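Local coordinates for protein formate dehydrogenase (PDB 6TTB) that probably oxidises formate to carbon dioxide, passing the electrons to the NAD that it binds, at residues D88-A93 and P109-A114; M100-I105 and D125-S130. All coordinates share one frame; numbering follows the deposited sequence.

Contact 1 (D88-A93 and P109-A114); sequences DVIISA and PNLKLA
Residues 88-93 and 109-114 run parallel as neighbours in the five-stranded parallel sheet near the N terminus. They carry strands 89-92 and 113-116 of a beta-alpha-beta unit with helix 102-106 between them; 109-112 is the loop that leads in. V89 pairs with L113 and I90 with A114. I90 N donates to L113 O at 2.9 Å, nearly along the C=O axis. One step earlier, K112 N donates to D88 O at 2.9 Å, from above the carbonyl plane. V89 and L113 point to the same face, where F347 of helix 330-348 covers both. There V89 CG2, anti to its carbonyl carbon, lies 3.8 Å from L113 CB. On the other face, I90 CG1 is anti to the backbone N (chi1 -177°). This puts I90 CG2 in the crowded position between N and the carbonyl carbon, touching A114 CB at 3.6 Å and L111 CD1 at 3.8 Å. K112 lies beside D88 and bends at chi3 (-93°) and chi4 (-73°). D88 OD1 accepts a hydrogen bond from K34 N, on the adjoining strand. K112 NZ donates to N110 O and forms a salt bridge with D88 OD2, met from above the carboxylate plane at 2.5 Å.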
ATOM      1  N   ASP A  88      -3.922 -41.326   7.075  1.00 33.64           N
ATOM      2  CA  ASP A  88      -2.606 -41.681   6.535  1.00 35.08           C
ATOM      3  C   ASP A  88      -1.808 -40.404   6.249  1.00 31.71           C
ATOM      4  O   ASP A  88      -0.578 -40.387   6.314  1.00 26.68           O
ATOM      5  CB  ASP A  88      -2.756 -42.417   5.213  1.00 37.91           C
ATOM      6  CG  ASP A  88      -3.063 -43.885   5.376  1.00 42.65           C
ATOM      7  OD1 ASP A  88      -4.281 -44.248   5.487  1.00 37.73           O
ATOM      8  OD2 ASP A  88      -2.112 -44.651   5.349  1.00 44.05           O
ATOM      9  N   VAL A  89      -2.531 -39.339   5.909  1.00 25.18           N
ATOM     10  CA  VAL A  89      -1.930 -38.093   5.468  1.00 23.39           C
ATOM     11  C   VAL A  89      -2.856 -36.961   5.882  1.00 25.36           C
ATOM     12  O   VAL A  89      -4.073 -37.003   5.617  1.00 35.85           O
ATOM     13  CB  VAL A  89      -1.727 -38.058   3.935  1.00 19.83           C
ATOM     14  CG1 VAL A  89      -1.290 -36.677   3.498  1.00 17.26           C
ATOM     15  CG2 VAL A  89      -0.764 -39.133   3.426  1.00 15.01           C
ATOM     16  N   ILE A  90      -2.287 -35.951   6.536  1.00 23.62           N
ATOM     17  CA  ILE A  90      -3.072 -34.785   6.876  1.00 22.43           C
ATOM     18  C   ILE A  90      -2.637 -33.626   5.962  1.00 26.59           C
ATOM     19  O   ILE A  90      -1.460 -33.555   5.508  1.00 21.82           O
ATOM     20  CB  ILE A  90      -2.889 -34.439   8.351  1.00 23.47           C
ATOM     21  CG1 ILE A  90      -3.758 -33.251   8.774  1.00 21.96           C
ATOM     22  CG2 ILE A  90      -1.397 -34.221   8.682  1.00 24.65           C
ATOM     23  CD1 ILE A  90      -5.229 -33.608   8.977  1.00 20.90           C
ATOM     24  N   ILE A  91      -3.607 -32.731   5.683  1.00 22.41           N
ATOM     25  CA  ILE A  91      -3.340 -31.620   4.797  1.00 20.71           C
ATOM     26  C   ILE A  91      -4.013 -30.358   5.323  1.00 18.43           C
ATOM     27  O   ILE A  91      -5.199 -30.375   5.639  1.00 22.92           O
ATOM     28  CB  ILE A  91      -3.788 -31.960   3.368  1.00 18.08           C
ATOM     29  CG1 ILE A  91      -2.971 -33.139   2.791  1.00 20.95           C
ATOM     30  CG2 ILE A  91      -3.600 -30.744   2.522  1.00 17.59           C
ATOM     31  CD1 ILE A  91      -3.464 -33.671   1.401  1.00 15.67           C
ATOM     32  N   SER A  92      -3.264 -29.259   5.372  1.00 15.15           N
ATOM     33  CA  SER A  92      -3.874 -27.960   5.659  1.00 16.75           C
ATOM     34  C   SER A  92      -2.963 -26.824   5.192  1.00 18.69           C
ATOM     35  O   SER A  92      -1.818 -27.069   4.819  1.00 19.08           O
ATOM     36  CB  SER A  92      -4.182 -27.795   7.124  1.00 13.18           C
ATOM     37  OG  SER A  92      -2.979 -27.622   7.833  1.00 10.53           O
ATOM     38  N   ALA A  93      -3.495 -25.582   5.252  1.00 18.16           N
ATOM     39  CA  ALA A  93      -2.768 -24.388   4.866  1.00 15.61           C
ATOM     40  C   ALA A  93      -2.416 -23.586   6.106  1.00 18.15           C
ATOM     41  O   ALA A  93      -3.140 -23.600   7.101  1.00 18.91           O
ATOM     42  CB  ALA A  93      -3.622 -23.589   3.950  1.00 13.24           C
ATOM     43  N   PRO A 109      -1.430 -43.354  14.686  1.00 27.26           N
ATOM     44  CA  PRO A 109      -0.522 -44.409  14.303  1.00 25.75           C
ATOM     45  C   PRO A 109      -0.508 -44.698  12.818  1.00 26.91           C
ATOM     46  O   PRO A 109       0.175 -45.619  12.358  1.00 30.44           O
ATOM     47  CB  PRO A 109      -1.149 -45.625  15.046  1.00 33.09           C
ATOM     48  CG  PRO A 109      -2.629 -45.328  15.123  1.00 25.09           C
ATOM     49  CD  PRO A 109      -2.610 -43.852  15.410  1.00 29.73           C
ATOM     50  N   ASN A 110      -1.299 -43.976  12.042  1.00 28.78           N
ATOM     51  CA  ASN A 110      -1.266 -44.327  10.623  1.00 35.37           C
ATOM     52  C   ASN A 110      -0.562 -43.253   9.794  1.00 32.02           C
ATOM     53  O   ASN A 110      -0.351 -43.413   8.595  1.00 39.54           O
ATOM     54  CB  ASN A 110      -2.636 -44.755  10.117  1.00 38.95           C
ATOM     55  CG  ASN A 110      -3.012 -46.091  10.695  1.00 40.41           C
ATOM     56  OD1 ASN A 110      -2.813 -47.125  10.051  1.00 30.60           O
ATOM     57  ND2 ASN A 110      -3.397 -46.088  11.964  1.00 50.32           N
ATOM     58  N   LEU A 111      -0.194 -42.182  10.456  1.00 25.03           N
ATOM     59  CA  LEU A 111       0.023 -40.937   9.763  1.00 23.20           C
ATOM     60  C   LEU A 111       1.488 -40.884   9.299  1.00 21.60           C
ATOM     61  O   LEU A 111       2.397 -41.267  10.003  1.00 20.81           O
ATOM     62  CB  LEU A 111      -0.295 -39.833  10.756  1.00 20.79           C
ATOM     63  CG  LEU A 111       0.277 -38.480  10.408  1.00 19.25           C
ATOM     64  CD1 LEU A 111      -0.477 -37.885   9.239  1.00 23.44           C
ATOM     65  CD2 LEU A 111       0.212 -37.580  11.604  1.00 17.87           C
ATOM     66  N   LYS A 112       1.699 -40.472   8.086  1.00 21.41           N
ATOM     67  CA  LYS A 112       2.978 -40.706   7.486  1.00 20.09           C
ATOM     68  C   LYS A 112       3.431 -39.400   6.881  1.00 20.00           C
ATOM     69  O   LYS A 112       4.638 -39.117   6.829  1.00 18.88           O
ATOM     70  CB  LYS A 112       2.858 -41.840   6.467  1.00 24.78           C
ATOM     71  CG  LYS A 112       2.513 -43.226   7.037  1.00 24.33           C
ATOM     72  CD  LYS A 112       2.422 -44.313   5.928  1.00 24.31           C
ATOM     73  CE  LYS A 112       1.021 -44.550   5.341  1.00 20.93           C
ATOM     74  NZ  LYS A 112       0.150 -45.277   6.306  1.00 17.40           N
ATOM     75  N   LEU A 113       2.438 -38.548   6.537  1.00 19.08           N
ATOM     76  CA  LEU A 113       2.730 -37.351   5.738  1.00 20.23           C
ATOM     77  C   LEU A 113       1.811 -36.204   6.138  1.00 21.34           C
ATOM     78  O   LEU A 113       0.567 -36.301   6.108  1.00 19.28           O
ATOM     79  CB  LEU A 113       2.660 -37.666   4.232  1.00 14.87           C
ATOM     80  CG  LEU A 113       3.232 -36.585   3.302  1.00 15.43           C
ATOM     81  CD1 LEU A 113       4.565 -36.059   3.762  1.00 11.81           C
ATOM     82  CD2 LEU A 113       3.280 -37.027   1.794  1.00 14.83           C
ATOM     83  N   ALA A 114       2.450 -35.131   6.575  1.00 22.20           N
ATOM     84  CA  ALA A 114       1.730 -33.901   6.844  1.00 21.15           C
ATOM     85  C   ALA A 114       2.087 -32.878   5.774  1.00 20.88           C
ATOM     86  O   ALA A 114       3.211 -32.374   5.712  1.00 18.33           O
ATOM     87  CB  ALA A 114       2.079 -33.402   8.220  1.00 20.61           C
TER

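Contact 2 (M100-I105 and D125-S130); sequences MTRERI and DLAAAS
Two N-capped helices of the alternating beta-alpha sheet domain, 102-106 and 126-131, meet at their N-terminal ends. Each follows a strand, 89-92 and 113-116. R102 reaches across from the first turn of its helix. Its CB lies 4.2 Å from A128 CB. R102 CG is anti to the backbone N (chi1 -170°). The chain bends at chi3 (-86°), and on either side of the bend CG (4.0 Å) and NE (4.1 Å) run past A128 CB. The guanidinium lies flat over that methyl, with CZ 3.7 Å from A128 CB, which sits over the centre of one face. At the tip, NH2 forms a salt bridge with E131. D125 OD1 is near NH1 but well out of the guanidinium plane, so only a loose attraction of charges is likely. Deeper in, I105 CD1 packs on A128 CB at 3.8 Å and approaches A129 N at 3.5 Å, so A128 CB lies between the arginine and the isoleucine. In the N-caps, T101 OG1 accepts from R104 N, and D125 OD1 accepts from A128 N through its anti lone pair. The backbone closes the pair: D125 N donates to M100 O at 2.8 Å, almost straight at 172°.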
ATOM      1  N   MET A 100      -0.917 -30.017  14.399  1.00 36.00           N
ATOM      2  CA  MET A 100      -0.453 -31.357  14.696  1.00 28.00           C
ATOM      3  C   MET A 100       0.484 -31.316  15.910  1.00 31.79           C
ATOM      4  O   MET A 100       1.697 -31.305  15.775  1.00 43.73           O
ATOM      5  CB  MET A 100       0.231 -31.948  13.483  1.00 22.98           C
ATOM      6  CG  MET A 100      -0.775 -32.282  12.357  1.00 24.71           C
ATOM      7  SD  MET A 100      -2.339 -33.204  12.878  1.00 33.52           S
ATOM      8  CE  MET A 100      -1.645 -34.705  13.559  1.00 22.72           C
ATOM      9  N   THR A 101      -0.121 -31.230  17.100  1.00 25.52           N
ATOM     10  CA  THR A 101       0.583 -31.265  18.361  1.00 23.67           C
ATOM     11  C   THR A 101       1.119 -32.685  18.601  1.00 26.79           C
ATOM     12  O   THR A 101       0.711 -33.648  17.962  1.00 20.99           O
ATOM     13  CB  THR A 101      -0.357 -30.850  19.494  1.00 21.35           C
ATOM     14  OG1 THR A 101      -1.417 -31.814  19.533  1.00 31.53           O
ATOM     15  CG2 THR A 101      -0.938 -29.464  19.332  1.00 16.77           C
ATOM     16  N   ARG A 102       2.069 -32.809  19.516  1.00 29.84           N
ATOM     17  CA  ARG A 102       2.475 -34.121  19.954  1.00 26.80           C
ATOM     18  C   ARG A 102       1.240 -34.895  20.352  1.00 23.67           C
ATOM     19  O   ARG A 102       1.101 -36.032  19.990  1.00 25.53           O
ATOM     20  CB  ARG A 102       3.352 -33.989  21.191  1.00 29.99           C
ATOM     21  CG  ARG A 102       4.038 -35.274  21.611  1.00 28.77           C
ATOM     22  CD  ARG A 102       4.937 -34.767  22.700  1.00 28.68           C
ATOM     23  NE  ARG A 102       6.202 -34.285  22.159  1.00 32.39           N
ATOM     24  CZ  ARG A 102       7.151 -35.090  21.686  1.00 27.81           C
ATOM     25  NH1 ARG A 102       8.329 -34.610  21.298  1.00 23.83           N
ATOM     26  NH2 ARG A 102       6.931 -36.391  21.676  1.00 31.46           N
ATOM     27  N   GLU A 103       0.366 -34.265  21.141  1.00 30.10           N
ATOM     28  CA  GLU A 103      -0.823 -34.928  21.669  1.00 27.96           C
ATOM     29  C   GLU A 103      -1.506 -35.629  20.509  1.00 31.21           C
ATOM     30  O   GLU A 103      -1.601 -36.847  20.503  1.00 36.41           O
ATOM     31  CB  GLU A 103      -1.745 -33.953  22.429  1.00 23.95           C
ATOM     32  N   ARG A 104      -1.797 -34.867  19.438  1.00 31.86           N
ATOM     33  CA  ARG A 104      -2.537 -35.410  18.301  1.00 27.66           C
ATOM     34  C   ARG A 104      -1.720 -36.457  17.513  1.00 24.50           C
ATOM     35  O   ARG A 104      -2.283 -37.363  16.933  1.00 27.71           O
ATOM     36  CB  ARG A 104      -3.000 -34.282  17.394  1.00 23.65           C
ATOM     37  CG  ARG A 104      -4.496 -34.067  17.357  1.00 22.10           C
ATOM     38  CD  ARG A 104      -4.580 -32.628  16.933  1.00 27.19           C
ATOM     39  NE  ARG A 104      -5.917 -32.179  16.651  1.00 39.27           N
ATOM     40  CZ  ARG A 104      -6.492 -31.159  17.276  1.00 36.98           C
ATOM     41  NH1 ARG A 104      -5.817 -30.531  18.212  1.00 25.99           N
ATOM     42  NH2 ARG A 104      -7.754 -30.821  17.009  1.00 39.54           N
ATOM     43  N   ILE A 105      -0.398 -36.307  17.459  1.00 24.78           N
ATOM     44  CA  ILE A 105       0.428 -37.151  16.612  1.00 24.35           C
ATOM     45  C   ILE A 105       0.438 -38.559  17.180  1.00 26.02           C
ATOM     46  O   ILE A 105       0.323 -39.531  16.426  1.00 26.87           O
ATOM     47  CB  ILE A 105       1.858 -36.598  16.520  1.00 27.19           C
ATOM     48  CG1 ILE A 105       2.006 -35.591  15.362  1.00 22.28           C
ATOM     49  CG2 ILE A 105       2.876 -37.752  16.425  1.00 27.04           C
ATOM     50  CD1 ILE A 105       3.249 -34.736  15.480  1.00 22.53           C
ATOM     51  N   ASP A 125       4.158 -30.008  15.194  1.00 26.20           N
ATOM     52  CA  ASP A 125       5.217 -30.318  16.132  1.00 24.84           C
ATOM     53  C   ASP A 125       6.318 -31.111  15.428  1.00 27.35           C
ATOM     54  O   ASP A 125       6.250 -32.335  15.394  1.00 27.23           O
ATOM     55  CB  ASP A 125       4.680 -31.198  17.243  1.00 28.89           C
ATOM     56  CG  ASP A 125       5.606 -31.221  18.439  1.00 33.73           C
ATOM     57  OD1 ASP A 125       6.714 -31.937  18.381  1.00 27.94           O
ATOM     58  OD2 ASP A 125       5.251 -30.550  19.396  1.00 31.59           O
ATOM     59  N   LEU A 126       7.344 -30.416  14.884  1.00 25.61           N
ATOM     60  CA  LEU A 126       8.356 -31.079  14.069  1.00 28.60           C
ATOM     61  C   LEU A 126       9.094 -32.142  14.875  1.00 28.00           C
ATOM     62  O   LEU A 126       9.209 -33.266  14.428  1.00 32.45           O
ATOM     63  CB  LEU A 126       9.295 -30.036  13.459  1.00 25.93           C
ATOM     64  CG  LEU A 126       8.560 -28.979  12.627  1.00 23.25           C
ATOM     65  CD1 LEU A 126       9.556 -27.991  12.035  1.00 21.60           C
ATOM     66  CD2 LEU A 126       7.738 -29.640  11.523  1.00 18.66           C
ATOM     67  N   ALA A 127       9.547 -31.770  16.079  1.00 31.78           N
ATOM     68  CA  ALA A 127      10.196 -32.675  17.012  1.00 25.07           C
ATOM     69  C   ALA A 127       9.449 -34.018  17.048  1.00 25.70           C
ATOM     70  O   ALA A 127      10.015 -34.983  16.572  1.00 24.86           O
ATOM     71  CB  ALA A 127      10.278 -32.011  18.383  1.00 28.69           C
ATOM     72  N   ALA A 128       8.128 -34.032  17.461  1.00 22.74           N
ATOM     73  CA  ALA A 128       7.317 -35.274  17.516  1.00 23.15           C
ATOM     74  C   ALA A 128       7.141 -35.924  16.145  1.00 24.58           C
ATOM     75  O   ALA A 128       7.311 -37.111  16.008  1.00 28.16           O
ATOM     76  CB  ALA A 128       5.975 -35.071  18.157  1.00 23.66           C
ATOM     77  N   ALA A 129       6.717 -35.158  15.151  1.00 26.64           N
ATOM     78  CA  ALA A 129       6.668 -35.662  13.778  1.00 31.14           C
ATOM     79  C   ALA A 129       7.964 -36.405  13.435  1.00 28.94           C
ATOM     80  O   ALA A 129       7.928 -37.530  12.937  1.00 28.32           O
ATOM     81  CB  ALA A 129       6.349 -34.551  12.779  1.00 28.66           C
ATOM     82  N   SER A 130       9.108 -35.795  13.750  1.00 25.82           N
ATOM     83  CA  SER A 130      10.375 -36.487  13.571  1.00 30.24           C
ATOM     84  C   SER A 130      10.434 -37.849  14.307  1.00 30.46           C
ATOM     85  O   SER A 130      10.856 -38.856  13.735  1.00 32.56           O
ATOM     86  CB  SER A 130      11.496 -35.658  13.919  1.00 23.59           C
ATOM     87  OG  SER A 130      12.625 -36.285  13.379  1.00 30.59           O
TER

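From the N terminus, the chain runs through strand 89-92, helix 102-106, strand 113-116 and helix 126-131. Contact 1 closes the first loop, when 109-114 returns beside 88-93 after the helix. Contact 2 closes the second, when 125-130 comes back to 100-105 after strand 113-116. Their segments alternate, so the two loops cross instead of nesting. Contact 1 joins neighbouring strands of the sheet, and contact 2 joins the helices that follow them. The centres lie about 11 Å apart. M100 bridges them: its CE packs on L111 CD2 at 3.9 Å, and its CG lies 4.2 Å from I90 CG2.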